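Local coordinates for protein bifunctional enzyme cysn/cysc (Mycobacterium tuberculosis, PDB 4BZP) that phosphorylates adenosine-5'-phosphosulfate at its 3'-hydroxyl with ATP, as the APS kinase domain of the mycobacterial sulfate-activating complex, at residues A[20-29]-A[161-169]. Numbering follows the deposited sequence. Where two conformers were deposited one is given.
Sequences SVAMLVERKL and IDEQAQEVI. With ADP (adenosine-5'-diphosphate), chain C; EDO (1,2-ethanediol), chain D.
Ala165 is the low point of helix 161-173 on which helix 18-31 sits: its CB fits among Leu24, Val25 and Lys28, with Val25 CG2 3.7 Å from Ala165 CB. Here, where the CA atoms of Val25 and Ala165 come nearest, the segment axes pass 8.7 Å apart at a crossing angle of -65°. Val25 CG2 also fills the dip between Ala165 and Val168, while its CG1 faces Ile169. One turn earlier Val21 sets its two methyls on Val168 and Gln164: CG1 meets Val168 CG2 at 4.0 Å and also rests against Ala165 CA, and CG2 lies 3.9 Å from Gln164 CB. Leu24 CD2 lies over the backbone at Asp162, 3.6 Å from its CA, and against Ile161 CG2. In this P-loop kinase fold, helix 18-31 starts within the Walker A motif, at Lys18, and the C-terminal helix packs beside it near the edge strand 153-155. At the nucleotide end, Ser20 N and OG both donate hydrogen bonds to ADP O2A, an oxygen of the alpha-phosphate, the latter at 2.7 Å; Ile161 CG1 and CD1 lie against the adenine, CG1 3.4 Å from ADP C5. At the far end the aliphatic part of Lys28 runs over Ile169 CD1 and Ala165 CB, then bends at its last torsion (chi4 -69°) to carry NZ into a salt bridge with Asp162 OD1 at 2.8 Å, on the syn side but 31° out of the carboxylate plane.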
loop_
_atom_site.group_PDB
_atom_site.type_symbol
_atom_site.label_atom_id
_atom_site.label_comp_id
_atom_site.label_asym_id
_atom_site.label_seq_id
_atom_site.Cartn_x
_atom_site.Cartn_y
_atom_site.Cartn_z
ATOM N N SER A 20 12.140 4.082 17.333
ATOM C CA SER A 20 13.046 5.228 17.572
ATOM C C SER A 20 14.104 5.273 16.493
ATOM O O SER A 20 14.392 6.335 15.949
ATOM C CB SER A 20 13.751 5.097 18.897
ATOM O OG SER A 20 12.878 5.086 20.016
ATOM N N VAL A 21 14.713 4.134 16.161
ATOM C CA VAL A 21 15.699 4.096 15.112
ATOM C C VAL A 21 15.109 4.405 13.757
ATOM O O VAL A 21 15.627 5.197 12.983
ATOM C CB VAL A 21 16.499 2.772 15.106
ATOM C CG1 VAL A 21 17.473 2.738 13.940
ATOM C CG2 VAL A 21 17.250 2.587 16.429
ATOM N N ALA A 22 13.983 3.801 13.424
ATOM C CA ALA A 22 13.345 4.019 12.137
ATOM C C ALA A 22 13.047 5.487 11.915
ATOM O O ALA A 22 13.307 6.004 10.843
ATOM C CB ALA A 22 12.044 3.167 12.055
ATOM N N MET A 23 12.470 6.132 12.923
ATOM C CA MET A 23 12.076 7.541 12.804
ATOM C C MET A 23 13.294 8.432 12.602
ATOM O O MET A 23 13.214 9.388 11.852
ATOM C CB MET A 23 11.260 7.995 14.017
ATOM C CG MET A 23 9.919 7.270 14.139
ATOM S SD MET A 23 8.774 7.756 12.849
ATOM C CE MET A 23 8.275 9.425 13.238
ATOM N N LEU A 24 14.395 8.139 13.296
ATOM C CA LEU A 24 15.576 8.969 13.170
ATOM C C LEU A 24 16.259 8.738 11.841
ATOM O O LEU A 24 16.735 9.669 11.193
ATOM C CB LEU A 24 16.538 8.759 14.330
ATOM C CG LEU A 24 17.778 9.682 14.262
ATOM C CD1 LEU A 24 17.448 11.151 14.111
ATOM C CD2 LEU A 24 18.576 9.489 15.525
ATOM N N VAL A 25 16.298 7.510 11.355
ATOM C CA VAL A 25 16.792 7.254 10.012
ATOM C C VAL A 25 15.946 8.000 8.989
ATOM O O VAL A 25 16.491 8.632 8.084
ATOM C CB VAL A 25 16.816 5.743 9.673
ATOM C CG1 VAL A 25 17.126 5.490 8.211
ATOM C CG2 VAL A 25 17.795 4.989 10.537
ATOM N N GLU A 26 14.640 7.973 9.151
ATOM C CA GLU A 26 13.781 8.715 8.216
ATOM C C GLU A 26 14.169 10.183 8.214
ATOM O O GLU A 26 14.296 10.751 7.127
ATOM C CB GLU A 26 12.325 8.526 8.627
ATOM C CG GLU A 26 11.329 9.172 7.640
ATOM C CD GLU A 26 9.886 9.214 8.133
ATOM O OE1 GLU A 26 9.620 9.513 9.327
ATOM O OE2 GLU A 26 9.000 8.794 7.358
ATOM N N ARG A 27 14.317 10.791 9.380
ATOM C CA ARG A 27 14.668 12.217 9.451
ATOM C C ARG A 27 16.010 12.463 8.808
ATOM O O ARG A 27 16.168 13.448 8.044
ATOM C CB ARG A 27 14.640 12.705 10.895
ATOM C CG ARG A 27 13.234 12.757 11.491
ATOM C CD ARG A 27 13.048 13.492 12.812
ATOM N NE ARG A 27 13.706 12.789 13.907
ATOM C CZ ARG A 27 13.130 11.829 14.631
ATOM N NH1 ARG A 27 11.885 11.462 14.369
ATOM N NH2 ARG A 27 13.795 11.245 15.576
ATOM N N LYS A 28 17.007 11.644 9.141
ATOM C CA LYS A 28 18.360 11.840 8.575
ATOM C C LYS A 28 18.327 11.791 7.068
ATOM O O LYS A 28 18.995 12.598 6.388
ATOM C CB LYS A 28 19.360 10.820 9.116
ATOM C CG LYS A 28 19.823 11.055 10.547
ATOM C CD LYS A 28 20.737 9.950 10.971
ATOM C CE LYS A 28 21.212 10.029 12.401
ATOM N NZ LYS A 28 22.135 11.208 12.543
ATOM N N LEU A 29 17.567 10.876 6.488
ATOM C CA LEU A 29 17.469 10.730 5.033
ATOM C C LEU A 29 16.665 11.857 4.402
ATOM O O LEU A 29 17.066 12.399 3.355
ATOM C CB LEU A 29 16.863 9.333 4.701
ATOM C CG LEU A 29 17.711 8.103 4.993
ATOM C CD1 LEU A 29 16.977 6.778 4.743
ATOM C CD2 LEU A 29 19.025 8.080 4.211
ATOM N N ILE A 161 20.594 6.007 19.994
ATOM C CA ILE A 161 19.668 5.962 18.856
ATOM C C ILE A 161 20.306 6.575 17.631
ATOM O O ILE A 161 20.237 6.076 16.521
ATOM C CB ILE A 161 18.342 6.637 19.201
ATOM C CG1 ILE A 161 17.664 5.864 20.312
ATOM C CG2 ILE A 161 17.455 6.761 18.005
ATOM C CD1 ILE A 161 16.654 6.661 21.072
ATOM N N ASP A 162 21.001 7.705 17.820
ATOM C CA ASP A 162 21.730 8.355 16.735
ATOM C C ASP A 162 22.819 7.437 16.094
ATOM O O ASP A 162 22.922 7.373 14.884
ATOM C CB ASP A 162 22.357 9.668 17.208
ATOM C CG ASP A 162 22.978 10.442 16.072
ATOM O OD1 ASP A 162 22.185 11.027 15.303
ATOM O OD2 ASP A 162 24.231 10.454 15.959
ATOM N N GLU A 163 23.559 6.771 16.943
ATOM C CA GLU A 163 24.610 5.854 16.484
ATOM C C GLU A 163 24.004 4.711 15.722
ATOM O O GLU A 163 24.492 4.304 14.669
ATOM C CB GLU A 163 25.456 5.371 17.649
ATOM C CG GLU A 163 26.358 6.506 18.191
ATOM C CD GLU A 163 26.882 6.279 19.574
ATOM O OE1 GLU A 163 26.515 5.342 20.322
ATOM O OE2 GLU A 163 27.736 7.155 19.953
ATOM N N GLN A 164 22.922 4.148 16.264
ATOM C CA GLN A 164 22.232 3.031 15.588
ATOM C C GLN A 164 21.645 3.449 14.244
ATOM O O GLN A 164 21.700 2.723 13.280
ATOM C CB GLN A 164 21.118 2.512 16.474
ATOM C CG GLN A 164 21.618 1.837 17.715
ATOM C CD GLN A 164 20.501 1.197 18.524
ATOM O OE1 GLN A 164 19.344 1.027 18.062
ATOM N NE2 GLN A 164 20.829 0.844 19.737
ATOM N N ALA A 165 21.073 4.635 14.183
ATOM C CA ALA A 165 20.522 5.175 12.937
ATOM C C ALA A 165 21.628 5.295 11.895
ATOM O O ALA A 165 21.406 4.948 10.720
ATOM C CB ALA A 165 19.845 6.524 13.160
ATOM N N GLN A 166 22.804 5.810 12.310
ATOM C CA GLN A 166 23.892 5.881 11.370
ATOM C C GLN A 166 24.365 4.503 10.919
ATOM O O GLN A 166 24.726 4.313 9.750
ATOM C CB GLN A 166 25.012 6.708 11.977
ATOM C CG GLN A 166 26.153 6.930 10.970
ATOM C CD GLN A 166 25.704 7.726 9.759
ATOM O OE1 GLN A 166 25.059 8.776 9.894
ATOM N NE2 GLN A 166 25.941 7.201 8.569
ATOM N N GLU A 167 24.313 3.502 11.796
ATOM C CA GLU A 167 24.670 2.153 11.379
ATOM C C GLU A 167 23.733 1.632 10.302
ATOM O O GLU A 167 24.158 0.924 9.387
ATOM C CB GLU A 167 24.664 1.180 12.522
ATOM C CG GLU A 167 25.739 1.362 13.546
ATOM C CD GLU A 167 25.657 0.222 14.508
ATOM O OE1 GLU A 167 25.897 -0.920 14.067
ATOM O OE2 GLU A 167 25.285 0.475 15.666
ATOM N N VAL A 168 22.437 1.940 10.425
ATOM C CA VAL A 168 21.461 1.527 9.394
ATOM C C VAL A 168 21.788 2.217 8.074
ATOM O O VAL A 168 21.787 1.544 7.043
ATOM C CB VAL A 168 20.005 1.837 9.835
ATOM C CG1 VAL A 168 19.016 1.558 8.692
ATOM C CG2 VAL A 168 19.643 0.973 11.067
ATOM N N ILE A 169 22.084 3.524 8.123
ATOM C CA ILE A 169 22.419 4.246 6.886
ATOM C C ILE A 169 23.701 3.684 6.280
ATOM O O ILE A 169 23.750 3.456 5.078
ATOM C CB ILE A 169 22.478 5.729 7.208
ATOM C CG1 ILE A 169 21.063 6.230 7.471
ATOM C CG2 ILE A 169 23.113 6.508 6.051
ATOM C CD1 ILE A 169 20.983 7.618 7.989
HETATM P PB ADP C . 10.016 -0.314 19.777
HETATM O O1B ADP C . 8.773 -0.827 20.577
HETATM O O2B ADP C . 10.946 -1.411 19.375
HETATM O O3B ADP C . 9.619 0.634 18.696
HETATM P PA ADP C . 11.060 2.111 21.038
HETATM O O1A ADP C . 9.766 2.716 21.397
HETATM O O2A ADP C . 11.769 2.664 19.838
HETATM O O3A ADP C . 10.854 0.549 20.856
HETATM O "O5'" ADP C . 12.135 2.114 22.240
HETATM C "C5'" ADP C . 11.691 2.073 23.575
HETATM C "C4'" ADP C . 12.284 3.309 24.264
HETATM O "O4'" ADP C . 13.627 3.015 24.597
HETATM C "C3'" ADP C . 12.269 4.649 23.514
HETATM O "O3'" ADP C . 11.331 5.505 24.122
HETATM C "C2'" ADP C . 13.607 5.228 23.803
HETATM O "O2'" ADP C . 13.404 6.323 24.739
HETATM C "C1'" ADP C . 14.432 4.167 24.460
HETATM N N9 ADP C . 15.567 3.767 23.610
HETATM C C8 ADP C . 15.451 3.025 22.469
HETATM N N7 ADP C . 16.639 2.793 21.882
HETATM C C5 ADP C . 17.552 3.393 22.714
HETATM C C6 ADP C . 18.984 3.531 22.638
HETATM N N6 ADP C . 19.710 2.975 21.647
HETATM N N1 ADP C . 19.533 4.242 23.656
HETATM C C2 ADP C . 18.814 4.782 24.635
HETATM N N3 ADP C . 17.463 4.731 24.763
HETATM C C4 ADP C . 16.830 4.071 23.771
HETATM C C1 EDO D . 25.209 14.767 13.704
HETATM O O1 EDO D . 24.638 14.614 12.410
HETATM C C2 EDO D . 24.428 13.862 14.628
HETATM O O2 EDO D . 24.781 12.500 14.272
#